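Local coordinates for BauA (Acinetobacter baumannii, PDB 6HCP), which probably takes up the ferric siderophore preacinetobactin across the outer membrane as a TonB-dependent transporter, at residues 218-230 and 242-255. Sequence-based numbering, arbitrary orientation.
Sequences NDQSKESRLFSLG and VDAYDALDHVDGVT. With C8E ((hydroxyethyloxy)tri(ethyloxy)octane), chain B; EDO (1,2-ethanediol), chain Z.
Leu229 O is gripped twice: by Ala244 N across the strands (3.0 Å) and by a water (2.9 Å) that also donates to Asp243 OD1, whose carboxylate bonds Tyr167 and Thr165 as well. From Ser221 to Leu229, ten backbone bonds pair the strands antiparallel, the shortest from Glu223 N to His250 O (2.8 Å, 178° at the hydrogen). Beyond them, Gln220 NE2 donates almost straight to Gly253 O (2.9 Å, 169°), which lies in its amide plane. An extended chain with CG anti to the backbone N brings it there, while OE1 bonds Ser97 of the plug.

On the face of Glu223, Arg225 and Leu248, Leu248 CD2 sits over one face of the Arg225 guanidinium, 3.6 Å from NE. Glu223 OE2 receives Arg225 NH2 at 3.0 Å in a salt bridge, and Tyr210 OH also bonds it. This face is mixed, charged here and apolar toward Phe227, Leu229 and Ala244. A detergent's octyl tail packs along Arg225 CB (3.7 Å from its C4) and Phe227, consistent with a membrane-facing surface at this point.

The mostly polar opposite face, which also holds Leu226, Ala247 and Val251, meets the plug: Asp249 OD2 salt-bridges Arg129 and Tyr245 OH bonds Ile124 O. This is a transmembrane hairpin of a TonB-dependent receptor barrel.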
# COMPACT_ATOMS: atom_id res chain seq x y z
N ASN A 218 2.87 -1.73 -16.32
CA ASN A 218 3.68 -0.68 -16.99
C ASN A 218 3.46 -0.72 -18.51
O ASN A 218 3.58 -1.77 -19.13
CB ASN A 218 5.17 -0.83 -16.73
CG ASN A 218 5.58 -0.60 -15.29
OD1 ASN A 218 4.82 -0.04 -14.50
ND2 ASN A 218 6.77 -1.04 -14.93
N ASP A 219 3.18 0.46 -19.08
CA ASP A 219 3.11 0.67 -20.53
C ASP A 219 2.02 -0.21 -21.17
O ASP A 219 2.05 -0.45 -22.38
CB ASP A 219 4.42 0.31 -21.22
CG ASP A 219 5.55 1.28 -20.91
OD1 ASP A 219 5.24 2.45 -20.59
OD2 ASP A 219 6.72 0.81 -20.86
N GLN A 220 1.04 -0.63 -20.39
CA GLN A 220 -0.10 -1.38 -20.92
C GLN A 220 -1.34 -0.49 -20.84
O GLN A 220 -1.58 0.13 -19.84
CB GLN A 220 -0.30 -2.65 -20.11
CG GLN A 220 -1.35 -3.59 -20.68
CD GLN A 220 -1.40 -4.87 -19.88
OE1 GLN A 220 -2.12 -4.97 -18.89
NE2 GLN A 220 -0.58 -5.85 -20.27
N SER A 221 -2.09 -0.43 -21.94
CA SER A 221 -3.36 0.25 -21.96
C SER A 221 -4.42 -0.68 -22.55
O SER A 221 -4.11 -1.55 -23.35
CB SER A 221 -3.25 1.55 -22.73
OG SER A 221 -3.01 1.29 -24.09
N LYS A 222 -5.65 -0.53 -22.06
CA LYS A 222 -6.75 -1.43 -22.37
C LYS A 222 -7.95 -0.62 -22.84
O LYS A 222 -8.35 0.32 -22.17
CB LYS A 222 -7.15 -2.23 -21.13
CG LYS A 222 -6.09 -3.19 -20.62
CD LYS A 222 -6.53 -3.83 -19.34
CE LYS A 222 -5.61 -4.92 -18.85
NZ LYS A 222 -5.99 -5.35 -17.49
N GLU A 223 -8.44 -0.94 -24.05
CA GLU A 223 -9.62 -0.33 -24.62
C GLU A 223 -10.67 -1.42 -24.87
O GLU A 223 -10.36 -2.52 -25.35
CB GLU A 223 -9.25 0.44 -25.88
CG GLU A 223 -10.45 1.05 -26.57
CD GLU A 223 -10.20 1.63 -27.96
OE1 GLU A 223 -9.16 1.28 -28.59
OE2 GLU A 223 -11.06 2.41 -28.42
N SER A 224 -11.88 -1.19 -24.35
CA SER A 224 -13.01 -2.07 -24.61
C SER A 224 -14.18 -1.23 -25.11
O SER A 224 -14.39 -0.10 -24.65
CB SER A 224 -13.40 -2.84 -23.37
OG SER A 224 -12.28 -3.51 -22.81
N ARG A 225 -15.02 -1.84 -25.94
CA ARG A 225 -16.25 -1.22 -26.39
C ARG A 225 -17.29 -2.32 -26.59
O ARG A 225 -16.96 -3.38 -27.10
CB ARG A 225 -16.12 -0.50 -27.74
CG ARG A 225 -15.00 0.52 -27.88
CD ARG A 225 -15.21 1.39 -29.12
NE ARG A 225 -14.03 2.18 -29.48
CZ ARG A 225 -13.69 2.54 -30.72
NH1 ARG A 225 -14.48 2.23 -31.74
NH2 ARG A 225 -12.49 3.06 -30.94
N LEU A 226 -18.53 -2.01 -26.25
CA LEU A 226 -19.64 -2.92 -26.48
C LEU A 226 -20.92 -2.13 -26.76
O LEU A 226 -21.25 -1.16 -26.08
CB LEU A 226 -19.82 -3.79 -25.24
CG LEU A 226 -20.98 -4.78 -25.29
CD1 LEU A 226 -20.73 -5.83 -26.37
CD2 LEU A 226 -21.18 -5.45 -23.93
N PHE A 227 -21.67 -2.63 -27.74
CA PHE A 227 -23.04 -2.22 -27.96
C PHE A 227 -23.87 -3.49 -28.16
O PHE A 227 -23.49 -4.33 -28.97
CB PHE A 227 -23.14 -1.27 -29.15
CG PHE A 227 -24.55 -0.84 -29.48
CD1 PHE A 227 -25.20 0.10 -28.71
CD2 PHE A 227 -25.25 -1.43 -30.53
CE1 PHE A 227 -26.52 0.45 -28.97
CE2 PHE A 227 -26.56 -1.07 -30.79
CZ PHE A 227 -27.20 -0.15 -29.99
N SER A 228 -24.91 -3.65 -27.35
CA SER A 228 -25.74 -4.85 -27.39
C SER A 228 -27.23 -4.48 -27.42
O SER A 228 -27.64 -3.50 -26.82
CB SER A 228 -25.44 -5.78 -26.24
OG SER A 228 -25.89 -5.24 -25.01
N LEU A 229 -28.01 -5.39 -28.00
CA LEU A 229 -29.45 -5.28 -28.09
C LEU A 229 -30.06 -6.64 -27.75
O LEU A 229 -29.61 -7.65 -28.29
CB LEU A 229 -29.82 -4.86 -29.51
CG LEU A 229 -31.31 -4.64 -29.77
CD1 LEU A 229 -31.81 -3.45 -28.98
CD2 LEU A 229 -31.56 -4.45 -31.26
N GLY A 230 -30.98 -6.64 -26.78
CA GLY A 230 -31.79 -7.81 -26.45
C GLY A 230 -33.27 -7.51 -26.67
O GLY A 230 -33.81 -6.58 -26.07
N VAL A 242 -34.26 -12.15 -29.72
CA VAL A 242 -33.22 -11.75 -30.62
C VAL A 242 -32.13 -11.03 -29.82
O VAL A 242 -32.45 -10.19 -28.96
CB VAL A 242 -33.76 -10.87 -31.75
CG1 VAL A 242 -32.65 -10.34 -32.64
CG2 VAL A 242 -34.81 -11.59 -32.58
N ASP A 243 -30.88 -11.34 -30.12
CA ASP A 243 -29.72 -10.70 -29.49
C ASP A 243 -28.72 -10.31 -30.57
O ASP A 243 -28.51 -11.04 -31.54
CB ASP A 243 -29.08 -11.65 -28.46
CG ASP A 243 -30.01 -12.00 -27.32
OD1 ASP A 243 -30.08 -11.21 -26.35
OD2 ASP A 243 -30.68 -13.06 -27.41
N ALA A 244 -28.10 -9.14 -30.41
CA ALA A 244 -27.02 -8.73 -31.28
C ALA A 244 -26.03 -7.88 -30.50
O ALA A 244 -26.42 -7.14 -29.60
CB ALA A 244 -27.56 -7.96 -32.46
N TYR A 245 -24.76 -7.93 -30.90
CA TYR A 245 -23.75 -7.11 -30.25
C TYR A 245 -22.63 -6.81 -31.22
O TYR A 245 -22.38 -7.53 -32.20
CB TYR A 245 -23.26 -7.81 -28.99
CG TYR A 245 -22.28 -8.92 -29.27
CD1 TYR A 245 -20.94 -8.65 -29.47
CD2 TYR A 245 -22.73 -10.21 -29.50
CE1 TYR A 245 -20.05 -9.65 -29.84
CE2 TYR A 245 -21.85 -11.22 -29.83
CZ TYR A 245 -20.50 -10.94 -30.01
OH TYR A 245 -19.63 -11.92 -30.39
N ASP A 246 -21.89 -5.74 -30.89
CA ASP A 246 -20.71 -5.33 -31.58
C ASP A 246 -19.68 -4.97 -30.51
O ASP A 246 -20.00 -4.16 -29.61
CB ASP A 246 -21.03 -4.15 -32.49
CG ASP A 246 -19.91 -3.63 -33.36
OD1 ASP A 246 -18.79 -4.18 -33.33
OD2 ASP A 246 -20.15 -2.63 -34.06
N ALA A 247 -18.52 -5.64 -30.53
CA ALA A 247 -17.52 -5.52 -29.44
C ALA A 247 -16.14 -5.24 -30.02
O ALA A 247 -15.80 -5.68 -31.11
CB ALA A 247 -17.52 -6.77 -28.57
N LEU A 248 -15.32 -4.57 -29.20
CA LEU A 248 -13.93 -4.33 -29.49
C LEU A 248 -13.14 -4.60 -28.20
O LEU A 248 -13.59 -4.22 -27.12
CB LEU A 248 -13.73 -2.88 -29.94
CG LEU A 248 -12.29 -2.39 -29.94
CD1 LEU A 248 -11.54 -2.94 -31.14
CD2 LEU A 248 -12.22 -0.87 -29.93
N ASP A 249 -12.00 -5.27 -28.35
CA ASP A 249 -11.03 -5.49 -27.28
C ASP A 249 -9.66 -5.15 -27.86
O ASP A 249 -9.29 -5.64 -28.94
CB ASP A 249 -11.11 -6.93 -26.75
CG ASP A 249 -10.07 -7.27 -25.68
OD1 ASP A 249 -10.35 -7.00 -24.50
OD2 ASP A 249 -8.93 -7.59 -26.05
N HIS A 250 -8.94 -4.24 -27.19
CA HIS A 250 -7.66 -3.76 -27.68
C HIS A 250 -6.71 -3.57 -26.49
O HIS A 250 -7.05 -2.87 -25.55
CB HIS A 250 -7.83 -2.46 -28.47
CG HIS A 250 -6.55 -1.92 -29.02
ND1 HIS A 250 -6.25 -1.99 -30.37
CD2 HIS A 250 -5.48 -1.37 -28.42
CE1 HIS A 250 -5.06 -1.46 -30.57
NE2 HIS A 250 -4.57 -1.07 -29.39
N VAL A 251 -5.52 -4.16 -26.58
CA VAL A 251 -4.49 -3.98 -25.56
C VAL A 251 -3.22 -3.50 -26.26
O VAL A 251 -2.74 -4.13 -27.19
CB VAL A 251 -4.20 -5.25 -24.75
CG1 VAL A 251 -3.16 -4.99 -23.66
CG2 VAL A 251 -5.46 -5.85 -24.16
N ASP A 252 -2.71 -2.35 -25.83
CA ASP A 252 -1.36 -1.89 -26.14
C ASP A 252 -0.45 -2.33 -24.99
O ASP A 252 -0.84 -2.22 -23.85
CB ASP A 252 -1.32 -0.37 -26.32
CG ASP A 252 -1.99 0.14 -27.60
OD1 ASP A 252 -1.85 -0.51 -28.63
OD2 ASP A 252 -2.70 1.16 -27.52
N GLY A 253 0.71 -2.89 -25.33
CA GLY A 253 1.55 -3.54 -24.35
C GLY A 253 0.97 -4.88 -23.93
O GLY A 253 0.86 -5.21 -22.73
N VAL A 254 0.55 -5.66 -24.93
CA VAL A 254 -0.04 -6.98 -24.69
C VAL A 254 1.02 -7.92 -24.09
O VAL A 254 2.21 -7.88 -24.47
CB VAL A 254 -0.63 -7.55 -25.99
CG1 VAL A 254 0.42 -7.73 -27.07
CG2 VAL A 254 -1.36 -8.87 -25.76
N THR A 255 0.59 -8.79 -23.18
CA THR A 255 1.51 -9.74 -22.55
C THR A 255 1.43 -11.10 -23.28
O THR A 255 0.34 -11.68 -23.44
CB THR A 255 1.29 -9.81 -21.03
OG1 THR A 255 2.36 -10.59 -20.51
CG2 THR A 255 -0.05 -10.39 -20.63
C1 C8E B . -16.79 -0.73 -32.08
C2 C8E B . -17.51 -1.54 -31.02
C3 C8E B . -18.85 -0.94 -30.60
C4 C8E B . -18.72 0.52 -30.15
C5 C8E B . -19.97 0.99 -29.40
C6 C8E B . -19.64 2.11 -28.42
C7 C8E B . -20.81 2.43 -27.50
C8 C8E B . -20.46 3.61 -26.58
O9 C8E B . -21.20 3.54 -25.36
C10 C8E B . -20.89 4.57 -24.43
C11 C8E B . -21.98 4.65 -23.39
O12 C8E B . -21.43 5.06 -22.15
C1 EDO Z . -7.70 -9.97 -28.00
O1 EDO Z . -7.81 -8.55 -28.28
C2 EDO Z . -8.79 -10.38 -27.05
O2 EDO Z . -10.05 -10.38 -27.74
O HOH W 1 -5.36 0.30 -25.60
O HOH W 2 -12.42 -6.02 -23.46
O HOH W 3 -28.31 -9.19 -26.21